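PDB 4MNR: peptidoglycan glycosyltransferase from Eggerthella lenta, which is a penicillin-binding protein, joining a region related to the penicillin-binding protein A dimerisation domain to a larger domain of the beta-lactamase-like fold. Local coordinates for residues T32-V37 with L113-Q118; D108-L113 with V343-N348; S147-N152 with V173-G178; T205-P210 with G246-E251; G265-I270 with E278-S283. All coordinates share one frame; numbering follows the deposited sequence.

Contact 1. Residues T32-V37 with L113-Q118; sequences TYDGVV and LNSKIQ
The carboxylate of D34 meets S115 with both of its oxygens. S115 OG donates to D34 OD2 at 2.6 Å, on the syn lone pair. S115 N donates to D34 OD1 at 2.9 Å, also on the syn side but 33° out of the carboxylate plane. T32 OG1 reaches D34 OD1 from the opposite face, at 2.7 Å. Two donors therefore grip OD1, one over each face, and limit rotation of the group. D34 CG sits between its own backbone N and carbonyl carbon (chi1 59°), on a CB that points toward the other segment. V36 CG2 packs against S115 CB at 3.6 Å. The chain reverses here in a type I beta turn from T32 to G35. From this turn, Y33 N donates across to L113 O at 2.8 Å. N114 is the N-cap of helix 115-125. Its OD1 accepts from I117 N at 2.9 Å on an in-plane lone pair, and weakly from K116 N. The helix continues against strand 142-148 and helix 438-453. D34 thus places an acid beside the N-terminal end of a helix, among three donors. This setting would be expected to stabilise its ionised form.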
# COMPACT_ATOMS: atom_id res chain seq x y z
N THR A 32 -1.36 -13.80 -15.63
CA THR A 32 -2.05 -13.67 -14.34
C THR A 32 -2.50 -15.03 -13.82
O THR A 32 -2.45 -16.04 -14.53
CB THR A 32 -3.29 -12.76 -14.44
OG1 THR A 32 -4.30 -13.41 -15.24
CG2 THR A 32 -2.91 -11.41 -15.06
N TYR A 33 -2.95 -15.05 -12.57
CA TYR A 33 -3.36 -16.31 -11.94
C TYR A 33 -4.57 -16.92 -12.66
O TYR A 33 -4.69 -18.15 -12.73
CB TYR A 33 -3.65 -16.09 -10.45
CG TYR A 33 -3.76 -17.39 -9.68
CD1 TYR A 33 -2.63 -18.15 -9.42
CD2 TYR A 33 -4.98 -17.85 -9.20
CE1 TYR A 33 -2.71 -19.34 -8.71
CE2 TYR A 33 -5.07 -19.04 -8.49
CZ TYR A 33 -3.93 -19.78 -8.25
OH TYR A 33 -3.99 -20.96 -7.56
N ASP A 34 -5.43 -16.07 -13.21
CA ASP A 34 -6.59 -16.56 -13.96
C ASP A 34 -6.31 -16.74 -15.45
O ASP A 34 -7.22 -16.98 -16.24
CB ASP A 34 -7.85 -15.72 -13.73
CG ASP A 34 -7.68 -14.24 -14.10
OD1 ASP A 34 -6.60 -13.67 -13.83
OD2 ASP A 34 -8.65 -13.66 -14.65
N GLY A 35 -5.04 -16.64 -15.84
CA GLY A 35 -4.61 -17.10 -17.15
C GLY A 35 -4.55 -16.07 -18.25
O GLY A 35 -4.38 -16.44 -19.42
N VAL A 36 -4.66 -14.79 -17.91
CA VAL A 36 -4.51 -13.74 -18.91
C VAL A 36 -3.01 -13.52 -19.18
O VAL A 36 -2.25 -13.17 -18.28
CB VAL A 36 -5.16 -12.41 -18.48
CG1 VAL A 36 -4.88 -11.32 -19.51
CG2 VAL A 36 -6.67 -12.60 -18.32
N VAL A 37 -2.61 -13.76 -20.43
CA VAL A 37 -1.22 -13.61 -20.83
C VAL A 37 -0.83 -12.14 -20.91
O VAL A 37 -1.48 -11.35 -21.62
CB VAL A 37 -0.98 -14.29 -22.19
CG1 VAL A 37 0.42 -13.99 -22.71
CG2 VAL A 37 -1.21 -15.81 -22.07
N LEU A 113 -1.77 -12.21 -9.52
CA LEU A 113 -2.78 -11.22 -9.88
C LEU A 113 -4.04 -11.85 -10.44
O LEU A 113 -3.97 -12.84 -11.19
CB LEU A 113 -2.23 -10.27 -10.95
CG LEU A 113 -0.95 -9.50 -10.63
CD1 LEU A 113 -0.61 -8.62 -11.82
CD2 LEU A 113 -1.09 -8.68 -9.34
N ASN A 114 -5.20 -11.29 -10.08
CA ASN A 114 -6.45 -11.64 -10.74
C ASN A 114 -6.79 -10.55 -11.75
O ASN A 114 -6.76 -9.37 -11.40
CB ASN A 114 -7.58 -11.80 -9.73
CG ASN A 114 -8.94 -12.01 -10.41
OD1 ASN A 114 -9.64 -11.04 -10.72
ND2 ASN A 114 -9.29 -13.27 -10.70
N SER A 115 -7.06 -10.91 -13.00
CA SER A 115 -7.23 -9.88 -14.02
C SER A 115 -8.41 -8.94 -13.76
O SER A 115 -8.33 -7.76 -14.09
CB SER A 115 -7.31 -10.49 -15.42
OG SER A 115 -8.50 -11.25 -15.57
N LYS A 116 -9.48 -9.44 -13.14
CA LYS A 116 -10.66 -8.61 -12.90
C LYS A 116 -10.44 -7.64 -11.74
O LYS A 116 -10.87 -6.48 -11.80
CB LYS A 116 -11.90 -9.46 -12.66
CG LYS A 116 -12.33 -10.29 -13.87
CD LYS A 116 -13.45 -11.26 -13.50
CE LYS A 116 -14.67 -10.53 -12.94
NZ LYS A 116 -15.77 -11.48 -12.56
N ILE A 117 -9.78 -8.11 -10.69
CA ILE A 117 -9.46 -7.24 -9.56
C ILE A 117 -8.42 -6.21 -10.01
O ILE A 117 -8.50 -5.04 -9.67
CB ILE A 117 -8.96 -8.05 -8.35
CG1 ILE A 117 -10.03 -9.06 -7.94
CG2 ILE A 117 -8.67 -7.13 -7.17
CD1 ILE A 117 -9.61 -9.96 -6.77
N GLN A 118 -7.46 -6.66 -10.82
CA GLN A 118 -6.46 -5.75 -11.36
C GLN A 118 -7.12 -4.64 -12.19
O GLN A 118 -6.79 -3.47 -12.04
CB GLN A 118 -5.46 -6.52 -12.23
CG GLN A 118 -4.39 -5.63 -12.87
CD GLN A 118 -3.38 -5.10 -11.88
OE1 GLN A 118 -3.10 -5.73 -10.87
NE2 GLN A 118 -2.82 -3.93 -12.18

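Contact 2. Residues D108-L113 with V343-N348; sequences DVTLTL and VDSVNN
D108 and N347 form a hydrogen-bonded antiparallel pair. D108 N donates to N347 O at 2.8 Å, and N347 N returns a bond to D108 O at 2.9 Å. T110 pairs with S345 in the same way, T110 N giving to S345 O at 2.9 Å. Here the register slips by one residue. T110 O takes D344 N at 2.8 Å and, more weakly, S345 N. D344 and S345 both face T110, which makes a classic beta bulge. The two strands are neighbours in a six-stranded mixed sheet. Strand 108-111 has strand 30-31 on its other side, and strand 343-347 is followed by strand 353-356. Apolar contacts join V109, V343, V346 and L111. V109 CG1 meets V343 CG1 at 4.0 Å, the two side chains crossing at about a right angle. V343 CG1 is anti to the backbone N (chi1 174°) and CG2 stands beside that N, where CG2 touches L111 CD2 at 4.0 Å. V109 CG2 lies on V346 CG2. L83 and T82 of helix 80-84 touch V109 and V346. D108, T110, S345 and N347 point to the other face. S345 OG lies 3.5 Å from T110 CB; D108 OD1 accepts from T29 N.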
# COMPACT_ATOMS: atom_id res chain seq x y z
N ASP A 108 7.74 -20.53 -17.89
CA ASP A 108 6.57 -19.67 -17.84
C ASP A 108 6.31 -19.28 -16.40
O ASP A 108 6.37 -20.11 -15.49
CB ASP A 108 5.35 -20.39 -18.41
CG ASP A 108 5.49 -20.72 -19.89
OD1 ASP A 108 6.24 -20.02 -20.61
OD2 ASP A 108 4.84 -21.69 -20.33
N VAL A 109 6.01 -18.00 -16.20
CA VAL A 109 5.81 -17.45 -14.86
C VAL A 109 4.34 -17.10 -14.66
O VAL A 109 3.76 -16.36 -15.46
CB VAL A 109 6.67 -16.19 -14.67
CG1 VAL A 109 6.32 -15.49 -13.36
CG2 VAL A 109 8.14 -16.57 -14.70
N THR A 110 3.73 -17.63 -13.59
CA THR A 110 2.35 -17.32 -13.24
C THR A 110 2.29 -16.41 -12.03
O THR A 110 2.82 -16.75 -10.96
CB THR A 110 1.53 -18.61 -12.94
OG1 THR A 110 1.51 -19.44 -14.11
CG2 THR A 110 0.09 -18.26 -12.56
N LEU A 111 1.67 -15.25 -12.20
CA LEU A 111 1.56 -14.27 -11.12
C LEU A 111 0.36 -14.57 -10.24
O LEU A 111 -0.51 -15.38 -10.61
CB LEU A 111 1.41 -12.86 -11.68
CG LEU A 111 2.52 -12.39 -12.63
CD1 LEU A 111 2.27 -10.95 -13.06
CD2 LEU A 111 3.90 -12.55 -11.99
N THR A 112 0.32 -13.91 -9.09
CA THR A 112 -0.81 -14.01 -8.17
C THR A 112 -2.00 -13.12 -8.58
O THR A 112 -3.10 -13.26 -8.03
CB THR A 112 -0.40 -13.58 -6.74
OG1 THR A 112 0.30 -12.34 -6.81
CG2 THR A 112 0.53 -14.63 -6.11
N LEU A 113 -1.77 -12.21 -9.52
CA LEU A 113 -2.78 -11.22 -9.88
C LEU A 113 -4.04 -11.85 -10.44
O LEU A 113 -3.97 -12.84 -11.19
CB LEU A 113 -2.23 -10.27 -10.95
CG LEU A 113 -0.95 -9.50 -10.63
CD1 LEU A 113 -0.61 -8.62 -11.82
CD2 LEU A 113 -1.09 -8.68 -9.34
N VAL A 343 4.60 -13.89 -7.41
CA VAL A 343 4.73 -15.06 -8.29
C VAL A 343 4.21 -16.31 -7.62
O VAL A 343 4.71 -16.71 -6.58
CB VAL A 343 6.19 -15.29 -8.76
CG1 VAL A 343 6.32 -16.61 -9.55
CG2 VAL A 343 6.64 -14.10 -9.59
N ASP A 344 3.19 -16.93 -8.23
CA ASP A 344 2.58 -18.12 -7.66
C ASP A 344 3.36 -19.36 -8.02
O ASP A 344 3.52 -20.29 -7.21
CB ASP A 344 1.15 -18.29 -8.17
CG ASP A 344 0.52 -19.60 -7.71
OD1 ASP A 344 0.07 -19.67 -6.55
OD2 ASP A 344 0.46 -20.56 -8.51
N SER A 345 3.82 -19.41 -9.26
CA SER A 345 4.49 -20.62 -9.71
C SER A 345 5.31 -20.39 -10.97
O SER A 345 5.08 -19.43 -11.71
CB SER A 345 3.47 -21.73 -9.98
OG SER A 345 2.50 -21.29 -10.92
N VAL A 346 6.25 -21.29 -11.21
CA VAL A 346 6.98 -21.28 -12.46
C VAL A 346 6.93 -22.67 -13.04
O VAL A 346 7.17 -23.65 -12.33
CB VAL A 346 8.45 -20.86 -12.27
CG1 VAL A 346 9.18 -20.91 -13.60
CG2 VAL A 346 8.54 -19.46 -11.68
N ASN A 347 6.60 -22.76 -14.33
CA ASN A 347 6.50 -24.04 -15.01
C ASN A 347 7.41 -24.11 -16.22
O ASN A 347 7.58 -23.14 -16.95
CB ASN A 347 5.05 -24.32 -15.41
CG ASN A 347 4.13 -24.49 -14.22
OD1 ASN A 347 3.86 -25.61 -13.78
ND2 ASN A 347 3.66 -23.37 -13.67
N ASN A 348 8.02 -25.28 -16.45
CA ASN A 348 8.94 -25.43 -17.57
C ASN A 348 8.20 -25.66 -18.89
O ASN A 348 6.98 -25.83 -18.90
CB ASN A 348 10.00 -26.50 -17.30
CG ASN A 348 9.41 -27.91 -17.22
OD1 ASN A 348 8.23 -28.12 -17.47
ND2 ASN A 348 10.26 -28.87 -16.87

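Contact 3. Residues S147-N152 with V173-G178; sequences SAPTYN and VDRAAG
V173 O lies 4.0 Å from S147 CB, and a water links it to the other segment. This water donates to V173 O and to P149 O, and accepts from R175 NH1 at 2.9 Å, at the edge of the guanidinium and in its plane. D174 turns its carboxylate back onto its own chain. D174 OD1 accepts from A177 N at 2.9 Å, from above the carboxylate plane, an Asx motif that holds the bend beside S147. R175 comes next. Its chain is extended from CG to NE and runs past the end of strand 142-148, an outermost strand of the five-stranded antiparallel sheet. R175 CD passes 3.3 Å from A148 O. P149, which follows a cis peptide bond, sets its CD over one face of the guanidinium, 3.6 Å from R175 NH1. R175 is also held outside the two segments, by a salt bridge from NE to E432 and a hydrogen bond from NH2 to S170. S147 is modelled in two conformers, so its bonds belong to one of them. In that one, S147 OG is beside its backbone N (chi1 -55°) and accepts weakly from R175 N. In that conformer A176 N also donates to S147 OG, at 3.2 Å.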
# COMPACT_ATOMS: atom_id res chain seq x y z
N SER A 147 -0.53 1.23 -10.80
CA SER A 147 -0.03 2.60 -10.68
C SER A 147 -0.65 3.43 -11.79
O SER A 147 -0.98 2.90 -12.86
CB SER A 147 1.49 2.63 -10.81
OG SER A 147 2.10 1.76 -9.87
N ALA A 148 -0.82 4.72 -11.54
CA ALA A 148 -1.34 5.65 -12.54
C ALA A 148 -0.57 6.96 -12.43
O ALA A 148 -0.24 7.38 -11.33
CB ALA A 148 -2.83 5.89 -12.31
N PRO A 149 -0.27 7.61 -13.56
CA PRO A 149 -0.65 7.27 -14.93
C PRO A 149 0.02 6.01 -15.43
O PRO A 149 1.04 5.56 -14.89
CB PRO A 149 -0.16 8.47 -15.75
CG PRO A 149 0.02 9.56 -14.78
CD PRO A 149 0.43 8.90 -13.50
N THR A 150 -0.58 5.42 -16.45
CA THR A 150 -0.06 4.17 -16.96
C THR A 150 0.06 4.22 -18.48
O THR A 150 -0.07 5.29 -19.09
CB THR A 150 -0.93 2.98 -16.46
OG1 THR A 150 -0.26 1.74 -16.76
CG2 THR A 150 -2.31 3.00 -17.11
N TYR A 151 0.34 3.06 -19.07
CA TYR A 151 0.64 2.96 -20.49
C TYR A 151 0.40 1.54 -20.95
O TYR A 151 0.34 0.61 -20.13
CB TYR A 151 2.10 3.35 -20.75
CG TYR A 151 3.11 2.46 -20.03
CD1 TYR A 151 3.37 2.63 -18.68
CD2 TYR A 151 3.81 1.48 -20.71
CE1 TYR A 151 4.28 1.84 -18.02
CE2 TYR A 151 4.73 0.67 -20.05
CZ TYR A 151 4.96 0.86 -18.71
OH TYR A 151 5.87 0.07 -18.06
N ASN A 152 0.26 1.36 -22.26
CA ASN A 152 0.21 0.01 -22.81
C ASN A 152 1.60 -0.60 -22.76
O ASN A 152 2.55 -0.01 -23.29
CB ASN A 152 -0.27 0.04 -24.25
CG ASN A 152 -1.70 0.49 -24.37
OD1 ASN A 152 -2.52 0.23 -23.49
ND2 ASN A 152 -2.01 1.17 -25.47
N VAL A 173 6.85 5.64 -13.57
CA VAL A 173 7.11 5.48 -12.15
C VAL A 173 6.21 4.40 -11.55
O VAL A 173 5.00 4.42 -11.73
CB VAL A 173 6.93 6.80 -11.38
CG1 VAL A 173 7.07 6.57 -9.87
CG2 VAL A 173 7.93 7.84 -11.86
N ASP A 174 6.83 3.46 -10.84
CA ASP A 174 6.07 2.45 -10.08
C ASP A 174 5.61 3.08 -8.78
O ASP A 174 6.39 3.26 -7.84
CB ASP A 174 6.97 1.23 -9.80
CG ASP A 174 6.25 0.12 -9.03
OD1 ASP A 174 5.28 0.39 -8.29
OD2 ASP A 174 6.66 -1.05 -9.17
N ARG A 175 4.34 3.45 -8.71
CA ARG A 175 3.84 4.11 -7.52
C ARG A 175 3.35 3.15 -6.45
O ARG A 175 3.21 3.54 -5.30
CB ARG A 175 2.72 5.08 -7.88
CG ARG A 175 3.22 6.35 -8.57
CD ARG A 175 2.05 7.25 -8.97
NE ARG A 175 2.52 8.61 -9.23
CZ ARG A 175 3.07 9.01 -10.37
NH1 ARG A 175 3.21 8.18 -11.39
NH2 ARG A 175 3.49 10.27 -10.48
N ALA A 176 3.04 1.92 -6.84
CA ALA A 176 2.47 0.96 -5.89
C ALA A 176 3.48 0.31 -4.96
O ALA A 176 3.18 0.05 -3.79
CB ALA A 176 1.67 -0.12 -6.65
N ALA A 177 4.66 0.02 -5.50
CA ALA A 177 5.71 -0.62 -4.72
C ALA A 177 6.92 0.29 -4.59
O ALA A 177 7.66 0.20 -3.62
CB ALA A 177 6.12 -1.93 -5.36
N GLY A 178 7.11 1.15 -5.58
CA GLY A 178 8.40 1.83 -5.78
C GLY A 178 8.57 3.24 -5.27
O GLY A 178 9.63 3.83 -5.45
O HOH W 1 2.61 5.60 -12.47

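Contact 4. Residues T205-P210 with G246-E251; sequences TVFSSP and GQLGVE
F207 and S208 face Q247 where strand 206-209 passes residues 246-251 of helix 242-263. The segment axes come within 9.7 Å, and their directions differ by 128°. The nearest CA atoms are those of F207 and Q247, 8.0 Å apart, a gap that side chains bridge. Q247 CG stands beside the backbone N (chi1 -67°), and the chain is extended beyond it, carrying the amide out to the strand. Q247 NE2 donates to S208 O at 2.7 Å. S208 O lies in the amide plane of Q247, while the donor is tilted slightly from the carbonyl plane. A water closes a second link, accepting from S208 N and donating to Q247 OE1 at 2.8 Å. F207 and Q247 lie alongside each other, pointing opposite ways, with ring and amide planes 79° apart. The far end of the ring, CE2 and CZ, meets L248 and E251. F207 CZ is 4.1 Å from L248 CD1, and F207 CE2 is 3.7 Å from E251 OE1. The E251 side chain comes about 3 Å from a bound magnesium ion. Q247 NE2 also donates to T243 O, one turn back in helix 242-263. L248 turns inward to T191 and A195 of helix 188-197, and F207 also touches V244. Strand 206-209 pairs with strand 231-232, so the contact sets this two-stranded sheet against the helix near the surface.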
# COMPACT_ATOMS: atom_id res chain seq x y z
N THR A 205 -10.74 5.54 26.42
CA THR A 205 -9.99 6.62 27.05
C THR A 205 -10.38 7.95 26.42
O THR A 205 -10.43 8.05 25.21
CB THR A 205 -8.47 6.40 26.93
OG1 THR A 205 -8.12 5.19 27.61
CG2 THR A 205 -7.70 7.56 27.56
N VAL A 206 -10.66 8.96 27.25
CA VAL A 206 -11.15 10.24 26.73
C VAL A 206 -10.03 11.25 26.56
O VAL A 206 -9.19 11.43 27.45
CB VAL A 206 -12.26 10.83 27.64
CG1 VAL A 206 -12.61 12.25 27.21
CG2 VAL A 206 -13.48 9.95 27.62
N PHE A 207 -10.02 11.92 25.40
CA PHE A 207 -9.03 12.95 25.10
C PHE A 207 -9.72 14.22 24.63
O PHE A 207 -10.77 14.17 23.99
CB PHE A 207 -8.14 12.52 23.93
CG PHE A 207 -7.17 11.44 24.25
CD1 PHE A 207 -7.56 10.11 24.23
CD2 PHE A 207 -5.85 11.75 24.54
CE1 PHE A 207 -6.65 9.11 24.50
CE2 PHE A 207 -4.93 10.75 24.82
CZ PHE A 207 -5.33 9.43 24.80
N SER A 208 -9.13 15.38 24.93
CA SER A 208 -9.65 16.62 24.37
C SER A 208 -9.31 16.68 22.88
O SER A 208 -8.21 16.30 22.47
CB SER A 208 -9.05 17.82 25.10
OG SER A 208 -9.64 19.04 24.66
N SER A 209 -10.25 17.15 22.06
CA SER A 209 -10.04 17.22 20.62
C SER A 209 -10.28 18.64 20.06
O SER A 209 -11.20 18.86 19.27
CB SER A 209 -10.92 16.19 19.90
OG SER A 209 -10.67 16.16 18.50
N PRO A 210 -9.43 19.61 20.44
CA PRO A 210 -9.61 20.98 19.94
C PRO A 210 -9.23 21.10 18.47
O PRO A 210 -8.57 20.21 17.93
CB PRO A 210 -8.63 21.79 20.80
CG PRO A 210 -7.58 20.81 21.22
CD PRO A 210 -8.29 19.50 21.38
N GLY A 246 -2.11 13.29 18.30
CA GLY A 246 -0.90 13.98 18.69
C GLY A 246 -0.62 13.82 20.17
O GLY A 246 0.49 13.51 20.59
N GLN A 247 -1.66 14.02 20.97
CA GLN A 247 -1.54 13.86 22.42
C GLN A 247 -1.21 12.42 22.78
O GLN A 247 -0.44 12.18 23.71
CB GLN A 247 -2.83 14.29 23.11
CG GLN A 247 -3.11 15.78 22.99
CD GLN A 247 -4.46 16.13 23.58
OE1 GLN A 247 -4.56 16.41 24.78
NE2 GLN A 247 -5.50 16.09 22.75
N LEU A 248 -1.82 11.48 22.07
CA LEU A 248 -1.57 10.07 22.31
C LEU A 248 -0.10 9.73 22.01
O LEU A 248 0.53 9.01 22.76
CB LEU A 248 -2.54 9.20 21.50
CG LEU A 248 -2.31 7.69 21.56
CD1 LEU A 248 -2.47 7.15 22.99
CD2 LEU A 248 -3.28 6.99 20.59
N GLY A 249 0.44 10.29 20.93
CA GLY A 249 1.85 10.14 20.61
C GLY A 249 2.78 10.63 21.71
O GLY A 249 3.73 9.93 22.08
N VAL A 250 2.51 11.82 22.23
CA VAL A 250 3.32 12.36 23.32
C VAL A 250 3.18 11.48 24.56
O VAL A 250 4.15 11.25 25.28
CB VAL A 250 2.91 13.81 23.64
CG1 VAL A 250 3.51 14.26 24.97
CG2 VAL A 250 3.34 14.74 22.51
N GLU A 251 1.97 10.99 24.81
CA GLU A 251 1.76 10.15 25.99
C GLU A 251 2.53 8.83 25.89
O GLU A 251 3.14 8.38 26.87
CB GLU A 251 0.27 9.89 26.21
CG GLU A 251 0.01 9.05 27.45
CD GLU A 251 -1.45 9.03 27.85
OE1 GLU A 251 -2.28 9.60 27.12
OE2 GLU A 251 -1.75 8.43 28.91
O HOH W 2 -6.65 15.47 26.37

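Contact 5. Residues G265-I270 with E278-S283; sequences GFNKEI and ESLMPS
The stretches F266-E269 and E278-M281 run in nearly opposite directions, 152° apart. G265 ends helix 242-263 in a Schellman motif and starts a type II beta turn to K268. N267 N donates to S279 O at 2.8 Å. The N267 side chain then bonds on both sides of its amide. Its OD1 accepts from M281 N at 3.0 Å, the donor standing above the carbonyl plane. N267 ND2 gives a weak bond to M281 O and a further one to E262 of the helix. The F266 ring packs beside S279, L280 and M281. L280 O lies at the ring edge, 3.5 Å from CD2, and S279 CB approaches obliquely. M281 is a selenomethionine whose chain bends at chi2 and chi3 (-67° and -77°). M281 CG packs on F266 CB at 3.8 Å. Selenium lies 5.3 Å from the ring centroid, obliquely placed, in a Met-aromatic contact. F187 meets the F266 ring edge-to-face, and A261 and P317 touch both F266 and M281. E278 extends along the turn, its CG 3.4 Å from K268 O. A water bridges the segments, donating to G265 O at 2.8 Å and accepting from S279 N at 3.0 Å.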
# COMPACT_ATOMS: atom_id res chain seq x y z
N GLY A 265 6.80 -3.02 10.18
CA GLY A 265 7.67 -3.10 9.02
C GLY A 265 8.43 -1.84 8.65
O GLY A 265 9.24 -1.87 7.73
N PHE A 266 8.18 -0.75 9.36
CA PHE A 266 8.98 0.45 9.12
C PHE A 266 10.44 0.21 9.48
O PHE A 266 10.76 -0.50 10.44
CB PHE A 266 8.37 1.66 9.85
CG PHE A 266 7.11 2.18 9.22
CD1 PHE A 266 5.91 1.52 9.41
CD2 PHE A 266 7.13 3.31 8.41
CE1 PHE A 266 4.74 1.97 8.82
CE2 PHE A 266 5.97 3.78 7.82
CZ PHE A 266 4.77 3.11 8.01
N ASN A 267 11.34 0.80 8.69
CA ASN A 267 12.79 0.66 8.86
C ASN A 267 13.30 -0.77 8.69
O ASN A 267 14.37 -1.11 9.19
CB ASN A 267 13.27 1.21 10.21
CG ASN A 267 13.06 2.71 10.33
OD1 ASN A 267 13.02 3.43 9.32
ND2 ASN A 267 12.96 3.19 11.55
N LYS A 268 12.53 -1.58 7.98
CA LYS A 268 12.96 -2.92 7.60
C LYS A 268 13.04 -3.02 6.08
O LYS A 268 12.18 -2.53 5.37
CB LYS A 268 11.98 -3.97 8.11
CG LYS A 268 11.66 -3.89 9.59
CD LYS A 268 12.84 -4.32 10.45
CE LYS A 268 12.49 -4.21 11.92
NZ LYS A 268 11.18 -4.85 12.21
N GLU A 269 14.09 -3.66 5.58
CA GLU A 269 14.16 -3.94 4.16
C GLU A 269 13.31 -5.18 3.91
O GLU A 269 13.57 -6.25 4.45
CB GLU A 269 15.60 -4.13 3.69
CG GLU A 269 16.30 -2.81 3.37
CD GLU A 269 17.81 -2.94 3.30
OE1 GLU A 269 18.46 -2.95 4.36
OE2 GLU A 269 18.34 -3.04 2.17
N ILE A 270 12.26 -5.00 3.12
CA ILE A 270 11.36 -6.10 2.83
C ILE A 270 11.66 -6.62 1.44
O ILE A 270 11.72 -5.86 0.48
CB ILE A 270 9.90 -5.66 2.99
CG1 ILE A 270 9.58 -5.53 4.49
CG2 ILE A 270 8.96 -6.66 2.32
CD1 ILE A 270 8.51 -4.52 4.82
N GLU A 278 12.67 1.06 1.37
CA GLU A 278 12.37 0.87 2.78
C GLU A 278 11.42 1.98 3.26
O GLU A 278 11.65 3.16 2.97
CB GLU A 278 13.69 0.98 3.54
CG GLU A 278 13.66 0.56 4.98
CD GLU A 278 15.03 0.69 5.62
OE1 GLU A 278 16.01 0.97 4.90
OE2 GLU A 278 15.14 0.53 6.85
N SER A 279 10.35 1.61 3.97
CA SER A 279 9.49 2.61 4.61
C SER A 279 10.23 3.13 5.84
O SER A 279 10.99 2.39 6.46
CB SER A 279 8.13 2.01 4.98
OG SER A 279 7.40 1.67 3.81
N LEU A 280 10.03 4.41 6.16
CA LEU A 280 10.92 5.09 7.09
C LEU A 280 10.22 5.69 8.30
O LEU A 280 9.11 6.20 8.20
CB LEU A 280 11.68 6.21 6.37
CG LEU A 280 12.45 5.78 5.12
CD1 LEU A 280 13.03 6.98 4.40
CD2 LEU A 280 13.53 4.83 5.54
N MSE A 281 10.91 5.61 9.45
CA MSE A 281 10.51 6.29 10.68
C MSE A 281 11.73 6.98 11.26
O MSE A 281 12.84 6.48 11.15
CB MSE A 281 9.97 5.30 11.72
CG MSE A 281 8.51 5.00 11.61
SE MSE A 281 7.31 6.49 12.00
CE MSE A 281 7.31 6.61 13.93
N PRO A 282 11.53 8.13 11.92
CA PRO A 282 12.68 8.75 12.57
C PRO A 282 13.19 7.89 13.72
O PRO A 282 12.46 7.02 14.19
CB PRO A 282 12.11 10.06 13.14
CG PRO A 282 10.87 10.31 12.37
CD PRO A 282 10.32 8.96 12.00
N SER A 283 14.41 8.15 14.16
CA SER A 283 14.93 7.46 15.33
C SER A 283 14.18 7.96 16.56
O SER A 283 13.65 9.07 16.57
CB SER A 283 16.43 7.74 15.49
OG SER A 283 16.68 9.09 15.83
O HOH W 3 10.07 -1.20 5.12

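How the contacts relate
Contacts 1 and 2 adjoin, with centres 11 Å apart. They share L113, which lies between strand 108-111 and helix 115-125, and Y33 packs on L111 and D344. Their segments alternate along the chain, and contact 2 joins segments at least 230 residues apart in the mixed sheet. Contacts 3, 4 and 5 follow in series inside the span that contact 2 closes. Contact 3 lies about 17 Å from contact 1 between centres; strand 142-148 packs on the helix of contact 1 and ends in contact 3. Helix 242-263 joins contacts 4 and 5, 25 Å apart. Contact 4 is farthest from contact 2, at 48 Å, across the chain's centre. Strands 343-347 and 353-356 complete the sheet begun by the N-terminal strands.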